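Local coordinates for protein alpha-L-rhamnosidase (Streptomyces avermitilis, PDB 3W5N) that hydrolyses terminal non-reducing alpha-L-rhamnose residues, releasing rhamnose from citrus flavonoids such as naringin and from gum arabic, at residues R621-S626 with N915-G920; L638-D643 with T679-A684. All coordinates share one frame; numbering follows the deposited sequence.

Contacts 1 and 2 both border the rhamnose (chain C) bound in the catalytic domain, their centres about 13 Å apart. In contact 1 the segment 915-920 supplies H916, and in contact 2 the segment 638-643 supplies D643 and W640, so the sugar is held by side chains from both. The two also touch directly: Y917 CE1 lies 3.5 Å from D643 O, and H916 CD2 lies 3.5 Å from D643 OD2. Helix 607-622, which ends in contact 1, is followed by helix 641-654, which starts in contact 2. D630, E636, the inferred proton donor, and W695 add further hydrogen bonds to the same sugar.

Contact 1 (R621-S626 with N915-G920); sequences RGNFLS and NHYAYG. With RAM (alpha-L-rhamnopyranose), chain E; RAM (alpha-L-rhamnopyranose), chain C.
Behind the catalytic rhamnose pocket of the (alpha/alpha)6 glycosidase domain of this GH78 enzyme, the turn just after helix 607-622 meets the 915-920 loop that carries H916. N623 makes the polar link: its ND2 gives a nearly straight hydrogen bond to N915 O (3.0 Å, 161° at the hydrogen); the acceptor lies close to the plane of the N623 amide, but ND2 comes from above the plane of the N915 carbonyl. The same ND2 also bonds G619 O of the helix, while OD1 accepts from T629, so an asparagine suits a place needing a donor and an acceptor on one short arm. A chi1 of 48° folds the ring of Y917 back over its own backbone, against that arm. There Y917 CE2 packs 3.5 Å from N623 CB and 4.0 Å from F624 CE1, the two aromatic side chains crossing at about a right angle. With an alanine at N623, N915 O, G619 O and T629 OG1 would lose their amide partner, and the loop that carries H916 is likely to be held less firmly. H916 points away from that turn, and its NE2 donates to O3 (3.0 Å) and O2 of the rhamnose (chain C); S913 holds its ND1. R621 grips a different rhamnose (chain E), NH2 bonding O5 at 2.8 Å. Beyond the contact, F624 stacks on F660 and touches A651 of helix 641-654, while N915 leans on strand 506-508.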
loop_
_atom_site.group_PDB
_atom_site.type_symbol
_atom_site.label_atom_id
_atom_site.label_comp_id
_atom_site.label_asym_id
_atom_site.label_seq_id
_atom_site.Cartn_x
_atom_site.Cartn_y
_atom_site.Cartn_z
ATOM N N ARG A 621 -0.047 6.070 -7.056
ATOM C CA ARG A 621 0.381 6.598 -5.763
ATOM C C ARG A 621 -0.597 6.198 -4.684
ATOM O O ARG A 621 -0.202 5.932 -3.543
ATOM C CB ARG A 621 0.591 8.113 -5.801
ATOM C CG ARG A 621 -0.691 8.939 -5.767
ATOM C CD ARG A 621 -0.319 10.394 -5.936
ATOM N NE ARG A 621 -0.235 10.724 -7.362
ATOM C CZ ARG A 621 0.099 11.914 -7.854
ATOM N NH1 ARG A 621 0.443 12.903 -7.037
ATOM N NH2 ARG A 621 0.119 12.106 -9.181
ATOM N N GLY A 622 -1.872 6.118 -5.043
ATOM C CA GLY A 622 -2.890 5.718 -4.064
ATOM C C GLY A 622 -2.703 4.292 -3.542
ATOM O O GLY A 622 -3.181 3.937 -2.450
ATOM N N ASN A 623 -2.050 3.450 -4.340
ATOM C CA ASN A 623 -1.869 2.052 -3.985
ATOM C C ASN A 623 -0.414 1.672 -3.668
ATOM O O ASN A 623 -0.075 0.497 -3.633
ATOM C CB ASN A 623 -2.425 1.147 -5.097
ATOM C CG ASN A 623 -3.933 1.095 -5.080
ATOM O OD1 ASN A 623 -4.520 0.458 -4.212
ATOM N ND2 ASN A 623 -4.575 1.804 -6.022
ATOM N N PHE A 624 0.425 2.676 -3.446
ATOM C CA PHE A 624 1.838 2.451 -3.121
ATOM C C PHE A 624 2.093 2.935 -1.680
ATOM O O PHE A 624 2.893 3.836 -1.446
ATOM C CB PHE A 624 2.718 3.200 -4.131
ATOM C CG PHE A 624 3.204 2.367 -5.299
ATOM C CD1 PHE A 624 2.414 1.351 -5.870
ATOM C CD2 PHE A 624 4.456 2.632 -5.861
ATOM C CE1 PHE A 624 2.882 0.610 -6.958
ATOM C CE2 PHE A 624 4.917 1.904 -6.952
ATOM C CZ PHE A 624 4.135 0.895 -7.505
ATOM N N LEU A 625 1.390 2.338 -0.714
ATOM C CA LEU A 625 1.570 2.620 0.722
ATOM C C LEU A 625 2.043 1.323 1.398
ATOM O O LEU A 625 1.233 0.424 1.686
ATOM C CB LEU A 625 0.264 3.083 1.385
ATOM C CG LEU A 625 -0.230 4.526 1.274
ATOM C CD1 LEU A 625 -0.817 4.769 -0.126
ATOM C CD2 LEU A 625 -1.288 4.784 2.347
ATOM N N SER A 626 3.349 1.234 1.609
ATOM C CA SER A 626 4.033 0.065 2.224
ATOM C C SER A 626 4.075 -1.194 1.342
ATOM O O SER A 626 5.138 -1.819 1.190
ATOM C CB SER A 626 3.487 -0.275 3.642
ATOM O OG SER A 626 4.270 -1.332 4.196
ATOM N N ASN A 915 -10.514 2.632 -7.583
ATOM C CA ASN A 915 -9.083 2.972 -7.481
ATOM C C ASN A 915 -8.203 1.701 -7.497
ATOM O O ASN A 915 -7.547 1.386 -6.519
ATOM C CB ASN A 915 -8.839 3.846 -6.230
ATOM C CG ASN A 915 -7.537 4.637 -6.293
ATOM O OD1 ASN A 915 -6.750 4.505 -7.231
ATOM N ND2 ASN A 915 -7.319 5.489 -5.290
ATOM N N HIS A 916 -8.217 0.993 -8.629
ATOM C CA HIS A 916 -7.360 -0.170 -8.917
ATOM C C HIS A 916 -6.419 0.273 -10.038
ATOM O O HIS A 916 -6.891 0.881 -11.033
ATOM C CB HIS A 916 -8.203 -1.318 -9.477
ATOM C CG HIS A 916 -8.585 -2.371 -8.475
ATOM N ND1 HIS A 916 -9.465 -2.135 -7.437
ATOM C CD2 HIS A 916 -8.263 -3.685 -8.405
ATOM C CE1 HIS A 916 -9.636 -3.249 -6.745
ATOM N NE2 HIS A 916 -8.915 -4.206 -7.308
ATOM N N TYR A 917 -5.115 -0.004 -9.934
ATOM C CA TYR A 917 -4.214 0.460 -11.010
ATOM C C TYR A 917 -4.123 -0.417 -12.271
ATOM O O TYR A 917 -3.558 0.024 -13.285
ATOM C CB TYR A 917 -2.790 0.814 -10.515
ATOM C CG TYR A 917 -2.113 -0.206 -9.629
ATOM C CD1 TYR A 917 -2.054 -1.570 -9.973
ATOM C CD2 TYR A 917 -1.499 0.202 -8.445
ATOM C CE1 TYR A 917 -1.413 -2.493 -9.141
ATOM C CE2 TYR A 917 -0.854 -0.710 -7.611
ATOM C CZ TYR A 917 -0.826 -2.051 -7.954
ATOM O OH TYR A 917 -0.194 -2.937 -7.108
ATOM N N ALA A 918 -4.709 -1.613 -12.226
ATOM C CA ALA A 918 -4.553 -2.607 -13.308
ATOM C C ALA A 918 -4.774 -2.070 -14.734
ATOM O O ALA A 918 -3.930 -2.288 -15.623
ATOM C CB ALA A 918 -5.416 -3.838 -13.044
ATOM N N TYR A 919 -5.883 -1.351 -14.955
ATOM C CA TYR A 919 -6.193 -0.836 -16.289
ATOM C C TYR A 919 -5.392 0.417 -16.667
ATOM O O TYR A 919 -5.414 0.873 -17.823
ATOM C CB TYR A 919 -7.711 -0.609 -16.426
ATOM C CG TYR A 919 -8.469 -1.919 -16.411
ATOM C CD1 TYR A 919 -7.919 -3.053 -16.997
ATOM C CD2 TYR A 919 -9.741 -2.030 -15.830
ATOM C CE1 TYR A 919 -8.584 -4.266 -17.003
ATOM C CE2 TYR A 919 -10.421 -3.247 -15.835
ATOM C CZ TYR A 919 -9.834 -4.356 -16.431
ATOM O OH TYR A 919 -10.476 -5.571 -16.468
ATOM N N GLY A 920 -4.689 0.978 -15.684
ATOM C CA GLY A 920 -3.685 2.017 -15.940
ATOM C C GLY A 920 -2.443 1.476 -16.645
ATOM O O GLY A 920 -1.539 2.231 -16.969
HETATM C C1 RAM E . 2.930 14.414 -9.447
HETATM C C2 RAM E . 3.093 15.539 -8.428
HETATM C C3 RAM E . 2.664 16.862 -9.048
HETATM C C4 RAM E . 1.222 16.745 -9.578
HETATM C C5 RAM E . 1.091 15.569 -10.556
HETATM C C6 RAM E . -0.345 15.296 -11.010
HETATM O O1 RAM E . 3.868 14.615 -10.509
HETATM O O2 RAM E . 2.263 15.270 -7.288
HETATM O O3 RAM E . 2.778 17.857 -8.024
HETATM O O4 RAM E . 0.827 17.961 -10.219
HETATM O O5 RAM E . 1.588 14.364 -9.949
HETATM C C1 RAM C . -9.864 -8.830 -6.323
HETATM C C2 RAM C . -8.603 -8.031 -5.950
HETATM C C3 RAM C . -7.576 -7.993 -7.106
HETATM C C4 RAM C . -7.605 -9.199 -8.061
HETATM C C5 RAM C . -8.221 -10.364 -7.338
HETATM C C6 RAM C . -8.188 -11.577 -8.276
HETATM O O1 RAM C . -10.584 -9.241 -5.156
HETATM O O2 RAM C . -9.015 -6.716 -5.491
HETATM O O3 RAM C . -7.825 -6.893 -7.969
HETATM O O4 RAM C . -6.293 -9.588 -8.525
HETATM O O5 RAM C . -9.572 -10.026 -7.033
#

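Contact 2 (L638-D643 with T679-A684); sequences LGWTGD and TDVAPA. With RAM (alpha-L-rhamnopyranose), chain C.
The two segments touch at one antiparallel beta bridge, W640 with V681, CA atoms 4.5 Å apart, which joins a gamma turn and helix start to an irregular loop. A682 N donates to G639 O (2.9 Å), and T641 N donates to D680 O along an almost straight line (175° at the hydrogen). G639, centre of an inverse gamma turn, presses its CA to 3.3 Å from A682 O; a side chain there would collide with that oxygen, which accounts for the glycine. One water joins G639 N to P683 O, next to the cis peptide before P683.

T641 opens helix 641-654 and adds a second hold on D680 O. With chi1 at 54°, OG1 bends back over the T641 backbone and the hydroxyl donates from above the carbonyl plane, on the same face as T641 N, so one oxygen takes two donors. W640, at the N-cap position, spreads its indole between protein and sugar. V681 CG1 stands over the five-membered ring, 3.5 Å from its centroid, in a CH-pi contact, and the rhamnose (chain C) lies against the opposite face, its C5 offset toward the rim. The branched valine thus backs a flat platform for the sugar, while W640 NE1 bonds E636, the inferred proton donor. Within the first turn of the helix, D643 receives both O4 (to OD1, 2.6 Å) and O3 (to OD2, 2.7 Å) of the sugar. Helix 658-671 lies against the contact: T641 touches W664 and L668, A682 O bonds the W664 indole, and T679 meets A671.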
loop_
_atom_site.group_PDB
_atom_site.type_symbol
_atom_site.label_atom_id
_atom_site.label_comp_id
_atom_site.label_asym_id
_atom_site.label_seq_id
_atom_site.Cartn_x
_atom_site.Cartn_y
_atom_site.Cartn_z
ATOM N N LEU A 638 -4.694 -5.500 -0.088
ATOM C CA LEU A 638 -3.719 -6.571 0.015
ATOM C C LEU A 638 -2.689 -6.486 -1.106
ATOM O O LEU A 638 -2.948 -5.880 -2.134
ATOM C CB LEU A 638 -4.441 -7.925 -0.014
ATOM C CG LEU A 638 -5.584 -8.088 1.000
ATOM C CD1 LEU A 638 -6.274 -9.413 0.725
ATOM C CD2 LEU A 638 -5.083 -8.055 2.432
ATOM N N GLY A 639 -1.525 -7.106 -0.904
ATOM C CA GLY A 639 -0.462 -7.093 -1.926
ATOM C C GLY A 639 -0.711 -8.113 -3.038
ATOM O O GLY A 639 -0.020 -9.147 -3.124
ATOM N N TRP A 640 -1.706 -7.827 -3.875
ATOM C CA TRP A 640 -2.160 -8.755 -4.912
ATOM C C TRP A 640 -1.130 -8.902 -6.019
ATOM O O TRP A 640 -0.732 -7.926 -6.639
ATOM C CB TRP A 640 -3.497 -8.299 -5.499
ATOM C CG TRP A 640 -4.654 -8.766 -4.693
ATOM C CD1 TRP A 640 -5.335 -8.059 -3.740
ATOM C CD2 TRP A 640 -5.289 -10.047 -4.772
ATOM N NE1 TRP A 640 -6.364 -8.815 -3.232
ATOM C CE2 TRP A 640 -6.349 -10.046 -3.832
ATOM C CE3 TRP A 640 -5.064 -11.198 -5.543
ATOM C CZ2 TRP A 640 -7.186 -11.160 -3.645
ATOM C CZ3 TRP A 640 -5.881 -12.298 -5.356
ATOM C CH2 TRP A 640 -6.936 -12.273 -4.419
ATOM N N THR A 641 -0.686 -10.141 -6.226
ATOM C CA THR A 641 0.387 -10.407 -7.175
ATOM C C THR A 641 -0.020 -10.108 -8.625
ATOM O O THR A 641 0.724 -9.493 -9.370
ATOM C CB THR A 641 0.857 -11.868 -7.056
ATOM O OG1 THR A 641 -0.277 -12.747 -7.195
ATOM C CG2 THR A 641 1.509 -12.112 -5.720
ATOM N N GLY A 642 -1.208 -10.545 -9.025
ATOM C CA GLY A 642 -1.678 -10.289 -10.376
ATOM C C GLY A 642 -1.677 -8.825 -10.763
ATOM O O GLY A 642 -1.214 -8.456 -11.860
ATOM N N ASP A 643 -2.211 -7.984 -9.873
ATOM C CA ASP A 643 -2.389 -6.568 -10.187
ATOM C C ASP A 643 -1.038 -5.904 -10.401
ATOM O O ASP A 643 -0.875 -5.116 -11.321
ATOM C CB ASP A 643 -3.136 -5.839 -9.056
ATOM C CG ASP A 643 -4.479 -6.478 -8.726
ATOM O OD1 ASP A 643 -4.546 -7.721 -8.609
ATOM O OD2 ASP A 643 -5.481 -5.721 -8.581
ATOM N N THR A 679 2.370 -17.170 -3.601
ATOM C CA THR A 679 1.003 -16.904 -3.131
ATOM C C THR A 679 0.258 -15.878 -3.988
ATOM O O THR A 679 0.863 -15.138 -4.784
ATOM C CB THR A 679 1.025 -16.453 -1.652
ATOM O OG1 THR A 679 1.948 -15.360 -1.507
ATOM C CG2 THR A 679 1.497 -17.602 -0.735
ATOM N N ASP A 680 -1.070 -15.845 -3.840
ATOM C CA ASP A 680 -1.908 -14.899 -4.563
ATOM C C ASP A 680 -1.703 -13.476 -4.029
ATOM O O ASP A 680 -1.789 -12.502 -4.779
ATOM C CB ASP A 680 -3.373 -15.290 -4.409
ATOM C CG ASP A 680 -3.713 -16.621 -5.115
ATOM O OD1 ASP A 680 -2.858 -17.180 -5.829
ATOM O OD2 ASP A 680 -4.856 -17.093 -4.942
ATOM N N VAL A 681 -1.474 -13.368 -2.726
ATOM C CA VAL A 681 -1.124 -12.072 -2.105
ATOM C C VAL A 681 0.147 -12.169 -1.257
ATOM O O VAL A 681 0.471 -13.229 -0.701
ATOM C CB VAL A 681 -2.288 -11.490 -1.245
ATOM C CG1 VAL A 681 -3.546 -11.290 -2.106
ATOM C CG2 VAL A 681 -2.573 -12.360 -0.021
ATOM N N ALA A 682 0.868 -11.046 -1.138
ATOM C CA ALA A 682 2.023 -10.974 -0.253
ATOM C C ALA A 682 2.133 -9.567 0.338
ATOM O O ALA A 682 2.078 -8.601 -0.402
ATOM C CB ALA A 682 3.299 -11.326 -1.007
ATOM N N PRO A 683 2.293 -9.450 1.668
ATOM C CA PRO A 683 2.303 -10.514 2.681
ATOM C C PRO A 683 1.066 -11.412 2.618
ATOM O O PRO A 683 -0.017 -10.955 2.275
ATOM C CB PRO A 683 2.319 -9.740 4.001
ATOM C CG PRO A 683 3.032 -8.462 3.671
ATOM C CD PRO A 683 2.549 -8.125 2.285
ATOM N N ALA A 684 1.263 -12.687 2.926
ATOM C CA ALA A 684 0.197 -13.674 2.817
ATOM C C ALA A 684 -0.674 -13.644 4.075
ATOM O O ALA A 684 -0.214 -13.903 5.184
ATOM C CB ALA A 684 0.784 -15.060 2.572
HETATM C C1 RAM C . -9.864 -8.830 -6.323
HETATM C C2 RAM C . -8.603 -8.031 -5.950
HETATM C C3 RAM C . -7.576 -7.993 -7.106
HETATM C C4 RAM C . -7.605 -9.199 -8.061
HETATM C C5 RAM C . -8.221 -10.364 -7.338
HETATM C C6 RAM C . -8.188 -11.577 -8.276
HETATM O O1 RAM C . -10.584 -9.241 -5.156
HETATM O O2 RAM C . -9.015 -6.716 -5.491
HETATM O O3 RAM C . -7.825 -6.893 -7.969
HETATM O O4 RAM C . -6.293 -9.588 -8.525
HETATM O O5 RAM C . -9.572 -10.026 -7.033
HETATM O O HOH W 1 -1.068 -8.543 1.524
#